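Local coordinates for protein FOKI restriction endonuclease (Planomicrobium okeanokoites, PDB 2FOK) that recognises a specific DNA sequence and, as a metal-dependent type IIS restriction endonuclease, cleaves both strands at a distance from that site, at residues R307-R310 against A311-E315; N331-L335 against G336-V340; P501-W504 against W505-Y508; L195-G198 against I199-T203. All coordinates share one frame; numbering follows the deposited sequence.

Interaction 1. Residues R307-R310 against A311-E315; sequences RTRR and ALILE
Ile313 lays its longer branch back along the preceding helical turn, with CG1 3.1 Å from Arg309 O and CD1 close behind. Its first torsion explains this: CG1 stands opposite the carbonyl carbon and beside the residue's own N (chi1 -59°). Arg309 O also accepts the backbone N-H of Ile313, so one residue both bonds to this oxygen and covers it with hydrocarbon. With an alanine here, Arg309 O would probably lose that cover and a gap would open toward Ile328. A little way round the helix Thr308 and Leu312 run side by side, Thr308 CG2 lying 3.9 Å from Leu312 CD1, while Leu312 N bonds to Thr308 O at 2.8 Å. Ala311, ending at CB, takes little room where it meets Ile376. Thr308 suits a buried helix because OG1 returns to Glu304 O and also meets Trp293 NE1, leaving its methyl for packing. Arg310 stretches away from the turn to form salt bridges with Asp347 and Glu189, which probably offset its buried charge. Within the D3 domain, helix 303-319 thus packs Leu312 and Ile313 on helix 325-334, and Leu314 on Leu351 of helix 341-352.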
loop_
_atom_site.group_PDB
_atom_site.type_symbol
_atom_site.label_atom_id
_atom_site.label_comp_id
_atom_site.label_asym_id
_atom_site.label_seq_id
_atom_site.Cartn_x
_atom_site.Cartn_y
_atom_site.Cartn_z
ATOM N N ARG A 307 -9.702 11.838 -3.338
ATOM C CA ARG A 307 -10.785 11.186 -2.602
ATOM C C ARG A 307 -12.154 11.632 -3.142
ATOM O O ARG A 307 -13.075 10.828 -3.274
ATOM C CB ARG A 307 -10.687 11.522 -1.112
ATOM C CG ARG A 307 -9.906 10.512 -0.262
ATOM C CD ARG A 307 -9.450 11.150 1.053
ATOM N NE ARG A 307 -8.521 10.303 1.798
ATOM C CZ ARG A 307 -8.199 10.473 3.079
ATOM N NH1 ARG A 307 -8.729 11.467 3.781
ATOM N NH2 ARG A 307 -7.355 9.631 3.667
ATOM N N THR A 308 -12.286 12.918 -3.446
ATOM C CA THR A 308 -13.539 13.439 -3.968
ATOM C C THR A 308 -13.830 12.866 -5.353
ATOM O O THR A 308 -14.934 12.377 -5.617
ATOM C CB THR A 308 -13.509 14.975 -4.048
ATOM O OG1 THR A 308 -13.053 15.506 -2.798
ATOM C CG2 THR A 308 -14.895 15.524 -4.336
ATOM N N ARG A 309 -12.833 12.921 -6.228
ATOM C CA ARG A 309 -12.960 12.408 -7.590
ATOM C C ARG A 309 -13.449 10.955 -7.597
ATOM O O ARG A 309 -14.363 10.602 -8.339
ATOM C CB ARG A 309 -11.611 12.518 -8.305
ATOM C CG ARG A 309 -11.675 12.451 -9.822
ATOM C CD ARG A 309 -10.525 11.596 -10.337
ATOM N NE ARG A 309 -9.296 12.362 -10.517
ATOM C CZ ARG A 309 -8.075 11.965 -10.156
ATOM N NH1 ARG A 309 -7.879 10.787 -9.578
ATOM N NH2 ARG A 309 -7.040 12.760 -10.394
ATOM N N ARG A 310 -12.834 10.108 -6.779
ATOM C CA ARG A 310 -13.262 8.717 -6.715
ATOM C C ARG A 310 -14.646 8.610 -6.068
ATOM O O ARG A 310 -15.423 7.734 -6.418
ATOM C CB ARG A 310 -12.236 7.884 -5.946
ATOM C CG ARG A 310 -11.010 7.546 -6.791
ATOM C CD ARG A 310 -9.818 7.084 -5.952
ATOM N NE ARG A 310 -8.634 6.916 -6.788
ATOM C CZ ARG A 310 -7.393 6.819 -6.331
ATOM N NH1 ARG A 310 -7.152 6.870 -5.032
ATOM N NH2 ARG A 310 -6.381 6.707 -7.181
ATOM N N ALA A 311 -14.955 9.516 -5.143
ATOM C CA ALA A 311 -16.253 9.509 -4.460
ATOM C C ALA A 311 -17.380 9.819 -5.436
ATOM O O ALA A 311 -18.427 9.167 -5.430
ATOM C CB ALA A 311 -16.258 10.532 -3.328
ATOM N N LEU A 312 -17.154 10.830 -6.266
ATOM C CA LEU A 312 -18.121 11.241 -7.260
ATOM C C LEU A 312 -18.306 10.205 -8.374
ATOM O O LEU A 312 -19.363 10.150 -8.997
ATOM C CB LEU A 312 -17.699 12.586 -7.848
ATOM C CG LEU A 312 -17.829 13.721 -6.836
ATOM C CD1 LEU A 312 -17.279 15.010 -7.409
ATOM C CD2 LEU A 312 -19.302 13.855 -6.453
ATOM N N ILE A 313 -17.289 9.393 -8.648
ATOM C CA ILE A 313 -17.455 8.380 -9.675
ATOM C C ILE A 313 -18.316 7.259 -9.101
ATOM O O ILE A 313 -19.135 6.668 -9.800
ATOM C CB ILE A 313 -16.109 7.787 -10.160
ATOM C CG1 ILE A 313 -15.202 8.886 -10.724
ATOM C CG2 ILE A 313 -16.371 6.793 -11.265
ATOM C CD1 ILE A 313 -13.716 8.496 -10.774
ATOM N N LEU A 314 -18.122 6.958 -7.824
ATOM C CA LEU A 314 -18.911 5.929 -7.161
ATOM C C LEU A 314 -20.390 6.324 -7.261
ATOM O O LEU A 314 -21.237 5.513 -7.632
ATOM C CB LEU A 314 -18.523 5.836 -5.681
ATOM C CG LEU A 314 -18.203 4.480 -5.040
ATOM C CD1 LEU A 314 -18.163 4.640 -3.529
ATOM C CD2 LEU A 314 -19.218 3.436 -5.444
ATOM N N GLU A 315 -20.679 7.580 -6.930
ATOM C CA GLU A 315 -22.037 8.116 -6.948
ATOM C C GLU A 315 -22.719 7.977 -8.290
ATOM O O GLU A 315 -23.882 7.566 -8.365
ATOM C CB GLU A 315 -22.025 9.590 -6.571
ATOM C CG GLU A 315 -21.936 9.855 -5.086
ATOM C CD GLU A 315 -22.166 11.314 -4.766
ATOM O OE1 GLU A 315 -22.481 12.074 -5.708
ATOM O OE2 GLU A 315 -22.029 11.695 -3.584
#

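Interaction 2. Residues N331-L335 against G336-V340; sequences NLKKL and GFDEV
Gly336 and Phe337 send their backbone N-H groups back into the last turn of helix 325-334. Gly336 N reaches Lys333 O at 2.8 Å, and Phe337 N makes a weak bond to Leu332 O at 3.4 Å. Glycine suits the turn because its phi is positive (89°); a CB there would collide with Leu335 O. The apolar contacts centre on Leu332, whose two methyls divide the work: CD2 lies 3.8 Å from Phe337 CB, and CD1 lies 3.9 Å from Glu339 CB. Leu335 O meets the Phe337 ring at its edge, in the ring plane. Charge plays a looser part. Lys333 and Asp338 lie alongside each other and point the same way, but it is Lys333 CE that comes within 3.1 Å of Asp338 OD2; the ammonium NZ stays 4.0 Å from that oxygen, too far for a salt bridge. Glu339 is buried, and its carboxylate is satisfied by Tyr305 and Lys387. Two returning bonds at a glycine, with a leucine inside the helix packed on the residue just after that glycine, are the signature of a Schellman motif, which here ends one helix of the D3 domain and turns the chain toward helix 341-352.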
loop_
_atom_site.group_PDB
_atom_site.type_symbol
_atom_site.label_atom_id
_atom_site.label_comp_id
_atom_site.label_asym_id
_atom_site.label_seq_id
_atom_site.Cartn_x
_atom_site.Cartn_y
_atom_site.Cartn_z
ATOM N N ASN A 331 -20.562 13.011 -17.067
ATOM C CA ASN A 331 -21.274 13.293 -15.821
ATOM C C ASN A 331 -20.325 13.910 -14.801
ATOM O O ASN A 331 -20.715 14.769 -14.009
ATOM C CB ASN A 331 -21.882 12.008 -15.248
ATOM C CG ASN A 331 -23.252 11.697 -15.828
ATOM O OD1 ASN A 331 -23.769 10.581 -15.674
ATOM N ND2 ASN A 331 -23.852 12.684 -16.505
ATOM N N LEU A 332 -19.073 13.461 -14.828
ATOM C CA LEU A 332 -18.045 13.971 -13.934
ATOM C C LEU A 332 -17.750 15.439 -14.250
ATOM O O LEU A 332 -17.651 16.281 -13.351
ATOM C CB LEU A 332 -16.760 13.151 -14.103
ATOM C CG LEU A 332 -16.051 12.521 -12.897
ATOM C CD1 LEU A 332 -14.572 12.464 -13.215
ATOM C CD2 LEU A 332 -16.306 13.314 -11.604
ATOM N N LYS A 333 -17.593 15.741 -15.533
ATOM C CA LYS A 333 -17.295 17.109 -15.951
ATOM C C LYS A 333 -18.366 18.100 -15.467
ATOM O O LYS A 333 -18.050 19.207 -15.041
ATOM C CB LYS A 333 -17.167 17.171 -17.475
ATOM C CG LYS A 333 -15.940 17.920 -17.971
ATOM C CD LYS A 333 -16.298 18.844 -19.137
ATOM C CE LYS A 333 -15.104 19.697 -19.563
ATOM N NZ LYS A 333 -15.229 20.118 -20.984
ATOM N N LYS A 334 -19.628 17.697 -15.531
ATOM C CA LYS A 334 -20.706 18.566 -15.090
ATOM C C LYS A 334 -20.463 19.031 -13.656
ATOM O O LYS A 334 -20.814 20.154 -13.298
ATOM C CB LYS A 334 -22.050 17.835 -15.168
ATOM C CG LYS A 334 -23.168 18.655 -15.805
ATOM C CD LYS A 334 -24.433 18.668 -14.939
ATOM C CE LYS A 334 -25.674 18.289 -15.756
ATOM N NZ LYS A 334 -26.783 17.697 -14.936
ATOM N N LEU A 335 -19.859 18.165 -12.844
ATOM C CA LEU A 335 -19.584 18.487 -11.449
ATOM C C LEU A 335 -18.341 19.343 -11.254
ATOM O O LEU A 335 -17.974 19.660 -10.128
ATOM C CB LEU A 335 -19.451 17.204 -10.635
ATOM C CG LEU A 335 -20.572 16.193 -10.876
ATOM C CD1 LEU A 335 -20.258 14.887 -10.149
ATOM C CD2 LEU A 335 -21.897 16.778 -10.398
ATOM N N GLY A 336 -17.692 19.715 -12.346
ATOM C CA GLY A 336 -16.504 20.538 -12.238
ATOM C C GLY A 336 -15.217 19.754 -12.091
ATOM O O GLY A 336 -14.245 20.258 -11.537
ATOM N N PHE A 337 -15.206 18.517 -12.576
ATOM C CA PHE A 337 -14.014 17.683 -12.490
ATOM C C PHE A 337 -13.605 17.224 -13.882
ATOM O O PHE A 337 -14.065 16.198 -14.371
ATOM C CB PHE A 337 -14.273 16.472 -11.594
ATOM C CG PHE A 337 -13.918 16.699 -10.141
ATOM C CD1 PHE A 337 -14.740 17.467 -9.322
ATOM C CD2 PHE A 337 -12.761 16.143 -9.595
ATOM C CE1 PHE A 337 -14.413 17.679 -7.980
ATOM C CE2 PHE A 337 -12.428 16.350 -8.257
ATOM C CZ PHE A 337 -13.260 17.121 -7.449
ATOM N N ASP A 338 -12.742 18.010 -14.514
ATOM C CA ASP A 338 -12.235 17.732 -15.852
ATOM C C ASP A 338 -11.192 16.620 -15.846
ATOM O O ASP A 338 -9.995 16.874 -15.678
ATOM C CB ASP A 338 -11.614 18.994 -16.435
ATOM C CG ASP A 338 -12.188 19.348 -17.778
ATOM O OD1 ASP A 338 -12.234 18.457 -18.653
ATOM O OD2 ASP A 338 -12.595 20.516 -17.957
ATOM N N GLU A 339 -11.646 15.389 -16.050
ATOM C CA GLU A 339 -10.749 14.243 -16.046
ATOM C C GLU A 339 -10.594 13.594 -17.415
ATOM O O GLU A 339 -11.436 13.757 -18.294
ATOM C CB GLU A 339 -11.248 13.205 -15.036
ATOM C CG GLU A 339 -10.295 12.945 -13.885
ATOM C CD GLU A 339 -9.645 14.214 -13.377
ATOM O OE1 GLU A 339 -10.241 14.884 -12.501
ATOM O OE2 GLU A 339 -8.540 14.539 -13.858
ATOM N N VAL A 340 -9.501 12.856 -17.582
ATOM C CA VAL A 340 -9.205 12.149 -18.824
ATOM C C VAL A 340 -9.679 10.708 -18.649
ATOM O O VAL A 340 -9.574 10.150 -17.559
ATOM C CB VAL A 340 -7.689 12.175 -19.111
ATOM C CG1 VAL A 340 -7.305 11.034 -20.027
ATOM C CG2 VAL A 340 -7.303 13.516 -19.720
#

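Interaction 3. Residues P501-W504 against W505-Y508; sequences PNEW and WKVY
Trp504 O takes the backbone N-H of Val507 at 3.0 Å in a nearly straight bond (170°), the shortest hydrogen bond joining 501-504 to 505-508. One residue earlier Glu503 O accepts Lys506 N at 3.1 Å. Both bonds span three residues, the pattern of a 3-10 turn. Its start is prepared by Asn502, whose OD1 accepts Trp504 N at 2.9 Å in an Asx turn. This turn lies in the cleavage domain of the PD-(D/E)XK clan, on the beta-alpha-beta connection that leaves strand 463-469, passes through helix 479-494 and enters the neighbouring parallel strand 515-521. Trp505 has its CG wedged between its own backbone N and carbonyl carbon (chi1 51°), which swings the indole back beneath Glu503. Glu503 CA sits over the six-membered ring in a CH-pi contact, 3.4 Å from its centroid, and Glu503 CG comes equally near CZ2 of Trp505. The edge of the same indole turns toward the face of Trp504 in a T-shaped pair, the planes at 68° and CE3 of Trp505 3.9 Å from CD1 of Trp504. A serine in place of Trp505 would probably strip Glu503 of its aromatic floor and leave the face of Trp504 without the edge that meets it. Tryptophan suits position 504 as well: its NE1 bonds to Glu491 of helix 479-494, while the far corner of the ring, CZ3, touches Tyr508 CE2 at 3.8 Å.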
loop_
_atom_site.group_PDB
_atom_site.type_symbol
_atom_site.label_atom_id
_atom_site.label_comp_id
_atom_site.label_asym_id
_atom_site.label_seq_id
_atom_site.Cartn_x
_atom_site.Cartn_y
_atom_site.Cartn_z
ATOM N N PRO A 501 32.753 -11.519 -0.626
ATOM C CA PRO A 501 32.403 -12.941 -0.604
ATOM C C PRO A 501 31.091 -13.341 -1.287
ATOM O O PRO A 501 30.895 -14.522 -1.589
ATOM C CB PRO A 501 32.389 -13.292 0.884
ATOM C CG PRO A 501 32.287 -12.003 1.592
ATOM C CD PRO A 501 32.983 -10.995 0.729
ATOM N N ASN A 502 30.187 -12.390 -1.516
ATOM C CA ASN A 502 28.921 -12.731 -2.166
ATOM C C ASN A 502 28.984 -12.755 -3.690
ATOM O O ASN A 502 27.970 -12.977 -4.347
ATOM C CB ASN A 502 27.799 -11.793 -1.705
ATOM C CG ASN A 502 27.929 -10.384 -2.254
ATOM O OD1 ASN A 502 28.316 -10.172 -3.408
ATOM N ND2 ASN A 502 27.589 -9.405 -1.423
ATOM N N GLU A 503 30.171 -12.523 -4.247
ATOM C CA GLU A 503 30.372 -12.542 -5.696
ATOM C C GLU A 503 29.117 -12.193 -6.500
ATOM O O GLU A 503 28.731 -12.927 -7.408
ATOM C CB GLU A 503 30.879 -13.928 -6.125
ATOM C CG GLU A 503 32.210 -14.323 -5.485
ATOM C CD GLU A 503 32.465 -15.826 -5.514
ATOM O OE1 GLU A 503 31.733 -16.569 -4.831
ATOM O OE2 GLU A 503 33.401 -16.268 -6.215
ATOM N N TRP A 504 28.485 -11.072 -6.182
ATOM C CA TRP A 504 27.271 -10.679 -6.894
ATOM C C TRP A 504 27.435 -10.596 -8.415
ATOM O O TRP A 504 26.500 -10.907 -9.163
ATOM C CB TRP A 504 26.735 -9.340 -6.349
ATOM C CG TRP A 504 27.629 -8.148 -6.579
ATOM C CD1 TRP A 504 28.566 -7.647 -5.721
ATOM C CD2 TRP A 504 27.652 -7.297 -7.738
ATOM N NE1 TRP A 504 29.170 -6.535 -6.270
ATOM C CE2 TRP A 504 28.627 -6.300 -7.507
ATOM C CE3 TRP A 504 26.941 -7.279 -8.948
ATOM C CZ2 TRP A 504 28.911 -5.294 -8.445
ATOM C CZ3 TRP A 504 27.221 -6.274 -9.880
ATOM C CH2 TRP A 504 28.198 -5.299 -9.618
ATOM N N TRP A 505 28.622 -10.198 -8.869
ATOM C CA TRP A 505 28.897 -10.049 -10.300
ATOM C C TRP A 505 28.592 -11.288 -11.142
ATOM O O TRP A 505 28.506 -11.196 -12.368
ATOM C CB TRP A 505 30.356 -9.630 -10.521
ATOM C CG TRP A 505 31.344 -10.498 -9.803
ATOM C CD1 TRP A 505 31.905 -11.644 -10.267
ATOM C CD2 TRP A 505 31.858 -10.310 -8.476
ATOM N NE1 TRP A 505 32.736 -12.190 -9.322
ATOM C CE2 TRP A 505 32.727 -11.392 -8.210
ATOM C CE3 TRP A 505 31.668 -9.335 -7.486
ATOM C CZ2 TRP A 505 33.408 -11.529 -6.994
ATOM C CZ3 TRP A 505 32.347 -9.472 -6.277
ATOM C CH2 TRP A 505 33.205 -10.560 -6.043
ATOM N N LYS A 506 28.422 -12.436 -10.488
ATOM C CA LYS A 506 28.129 -13.685 -11.194
ATOM C C LYS A 506 26.789 -13.622 -11.924
ATOM O O LYS A 506 26.500 -14.423 -12.813
ATOM C CB LYS A 506 28.131 -14.858 -10.212
ATOM C CG LYS A 506 29.507 -15.161 -9.636
ATOM C CD LYS A 506 29.546 -16.530 -8.988
ATOM C CE LYS A 506 30.535 -17.435 -9.703
ATOM N NZ LYS A 506 31.861 -16.775 -9.898
ATOM N N VAL A 507 25.967 -12.665 -11.535
ATOM C CA VAL A 507 24.677 -12.490 -12.159
ATOM C C VAL A 507 24.870 -12.349 -13.671
ATOM O O VAL A 507 24.073 -12.844 -14.462
ATOM C CB VAL A 507 23.988 -11.228 -11.585
ATOM C CG1 VAL A 507 24.715 -9.972 -12.069
ATOM C CG2 VAL A 507 22.524 -11.205 -11.976
ATOM N N TYR A 508 25.959 -11.702 -14.065
ATOM C CA TYR A 508 26.252 -11.463 -15.479
ATOM C C TYR A 508 26.823 -12.653 -16.248
ATOM O O TYR A 508 27.497 -13.508 -15.678
ATOM C CB TYR A 508 27.240 -10.298 -15.626
ATOM C CG TYR A 508 26.780 -8.962 -15.082
ATOM C CD1 TYR A 508 25.698 -8.281 -15.650
ATOM C CD2 TYR A 508 27.478 -8.342 -14.041
ATOM C CE1 TYR A 508 25.333 -7.011 -15.201
ATOM C CE2 TYR A 508 27.118 -7.071 -13.582
ATOM C CZ TYR A 508 26.052 -6.411 -14.167
ATOM O OH TYR A 508 25.733 -5.143 -13.733
#

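Interaction 4. Residues L195-G198 against I199-T203; sequences LPEG and ILLDT
Leu195 and Leu200 meet methyl to methyl, CD1 of each 3.6 Å from the other, as their side chains cross at a slant. They reach this point from different conformations. Leu195 keeps CG beside its backbone N (chi1 -45°), whereas Leu200 has CG opposite its N (chi1 176°), beside its carbonyl carbon, and takes an unusual second torsion (chi2 110°). Pro196 and Ile199 lie alongside each other, with Pro196 CB 3.8 Å from CD1 at the end of the longer Ile199 branch. Glu197 and Leu201 are paired in the same way: the fully extended glutamate brushes Leu201 CD1 with CG at 4.0 Å and carries its carboxylate onward to Thr176. Proline suits the N-cap, since the residue before a helix needs no N-H within it, and Pro196 O still accepts Leu200 N at 2.9 Å. Glu197 O receives Leu201 N. Gly198 O makes a weak bond to Asp202 N, and a water molecule donates to it at 2.7 Å while also donating to Asp202 OD2. From this first turn of helix 197-205, in the recognition domain, Leu195, Pro196 and Ile199 touch helix 421-436 of the cleavage domain, and Asp202, besides taking the water, touches Lys441 of strand 439-442. The mostly apolar contacts, with Leu195 on Ile423 and Ile199 on Met426, are consistent with an interface that holds the cleavage domain against the recognition domain and can probably part when DNA is cut.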
loop_
_atom_site.group_PDB
_atom_site.type_symbol
_atom_site.label_atom_id
_atom_site.label_comp_id
_atom_site.label_asym_id
_atom_site.label_seq_id
_atom_site.Cartn_x
_atom_site.Cartn_y
_atom_site.Cartn_z
ATOM N N LEU A 195 5.106 -5.609 -2.891
ATOM C CA LEU A 195 6.406 -6.081 -3.345
ATOM C C LEU A 195 6.273 -7.333 -4.196
ATOM O O LEU A 195 5.647 -8.311 -3.778
ATOM C CB LEU A 195 7.313 -6.423 -2.159
ATOM C CG LEU A 195 7.427 -5.487 -0.960
ATOM C CD1 LEU A 195 8.293 -6.157 0.106
ATOM C CD2 LEU A 195 8.033 -4.172 -1.389
ATOM N N PRO A 196 6.838 -7.316 -5.413
ATOM C CA PRO A 196 6.760 -8.499 -6.278
ATOM C C PRO A 196 7.249 -9.719 -5.487
ATOM O O PRO A 196 8.382 -9.759 -5.036
ATOM C CB PRO A 196 7.689 -8.153 -7.437
ATOM C CG PRO A 196 7.689 -6.650 -7.480
ATOM C CD PRO A 196 7.538 -6.191 -6.062
ATOM N N GLU A 197 6.375 -10.697 -5.305
ATOM C CA GLU A 197 6.701 -11.902 -4.547
ATOM C C GLU A 197 7.980 -12.552 -5.057
ATOM O O GLU A 197 8.928 -12.757 -4.298
ATOM C CB GLU A 197 5.537 -12.891 -4.641
ATOM C CG GLU A 197 5.771 -14.179 -3.899
ATOM C CD GLU A 197 4.695 -15.191 -4.177
ATOM O OE1 GLU A 197 4.730 -15.811 -5.268
ATOM O OE2 GLU A 197 3.811 -15.362 -3.308
ATOM N N GLY A 198 8.002 -12.889 -6.343
ATOM C CA GLY A 198 9.182 -13.500 -6.918
ATOM C C GLY A 198 10.446 -12.757 -6.525
ATOM O O GLY A 198 11.438 -13.376 -6.159
ATOM N N ILE A 199 10.409 -11.428 -6.588
ATOM C CA ILE A 199 11.567 -10.613 -6.241
ATOM C C ILE A 199 11.878 -10.665 -4.742
ATOM O O ILE A 199 13.040 -10.612 -4.342
ATOM C CB ILE A 199 11.369 -9.132 -6.682
ATOM C CG1 ILE A 199 11.467 -9.031 -8.210
ATOM C CG2 ILE A 199 12.437 -8.238 -6.045
ATOM C CD1 ILE A 199 11.208 -7.654 -8.757
ATOM N N LEU A 200 10.852 -10.785 -3.910
ATOM C CA LEU A 200 11.092 -10.848 -2.478
ATOM C C LEU A 200 11.647 -12.211 -2.036
ATOM O O LEU A 200 12.450 -12.290 -1.106
ATOM C CB LEU A 200 9.810 -10.526 -1.694
ATOM C CG LEU A 200 10.028 -10.689 -0.176
ATOM C CD1 LEU A 200 10.006 -9.330 0.512
ATOM C CD2 LEU A 200 8.977 -11.626 0.400
ATOM N N LEU A 201 11.217 -13.278 -2.695
ATOM C CA LEU A 201 11.680 -14.615 -2.348
ATOM C C LEU A 201 13.168 -14.772 -2.676
ATOM O O LEU A 201 13.878 -15.567 -2.049
ATOM C CB LEU A 201 10.864 -15.670 -3.098
ATOM C CG LEU A 201 9.556 -16.095 -2.427
ATOM C CD1 LEU A 201 8.686 -16.855 -3.415
ATOM C CD2 LEU A 201 9.870 -16.954 -1.218
ATOM N N ASP A 202 13.628 -14.006 -3.660
ATOM C CA ASP A 202 15.028 -14.019 -4.081
ATOM C C ASP A 202 15.915 -13.442 -2.973
ATOM O O ASP A 202 17.019 -13.919 -2.721
ATOM C CB ASP A 202 15.185 -13.166 -5.338
ATOM C CG ASP A 202 15.531 -13.980 -6.556
ATOM O OD1 ASP A 202 16.506 -14.755 -6.493
ATOM O OD2 ASP A 202 14.829 -13.840 -7.580
ATOM N N THR A 203 15.423 -12.390 -2.331
ATOM C CA THR A 203 16.147 -11.734 -1.259
ATOM C C THR A 203 16.150 -12.636 -0.038
ATOM O O THR A 203 17.039 -12.555 0.802
ATOM C CB THR A 203 15.482 -10.401 -0.884
ATOM O OG1 THR A 203 15.513 -9.527 -2.013
ATOM C CG2 THR A 203 16.206 -9.741 0.268
HETATM O O HOH W 1 12.167 -15.565 -7.464
#

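Overall arrangement
Interactions 1 and 2 belong to one small helical domain and touch directly: Thr308 and Arg309 pack on the Phe337 ring, Leu312 meets Leu335, and Arg309 reaches weakly toward Glu339. Interaction 1 is wholly buried; two of its arginines reach acids and the third backbone oxygens and a tryptophan. Interaction 2, a helix end, is largely exposed, and there Lys333 and Asp338 come near without forming a salt bridge. On the opposite side of the chain's centre, interactions 3 and 4 approach within about 9 Å at their nearest atoms without touching. Both are partly buried, but 501-508 relies on aromatic rings within the cleavage domain, whereas 195-203 uses aliphatic groups where the recognition domain abuts it.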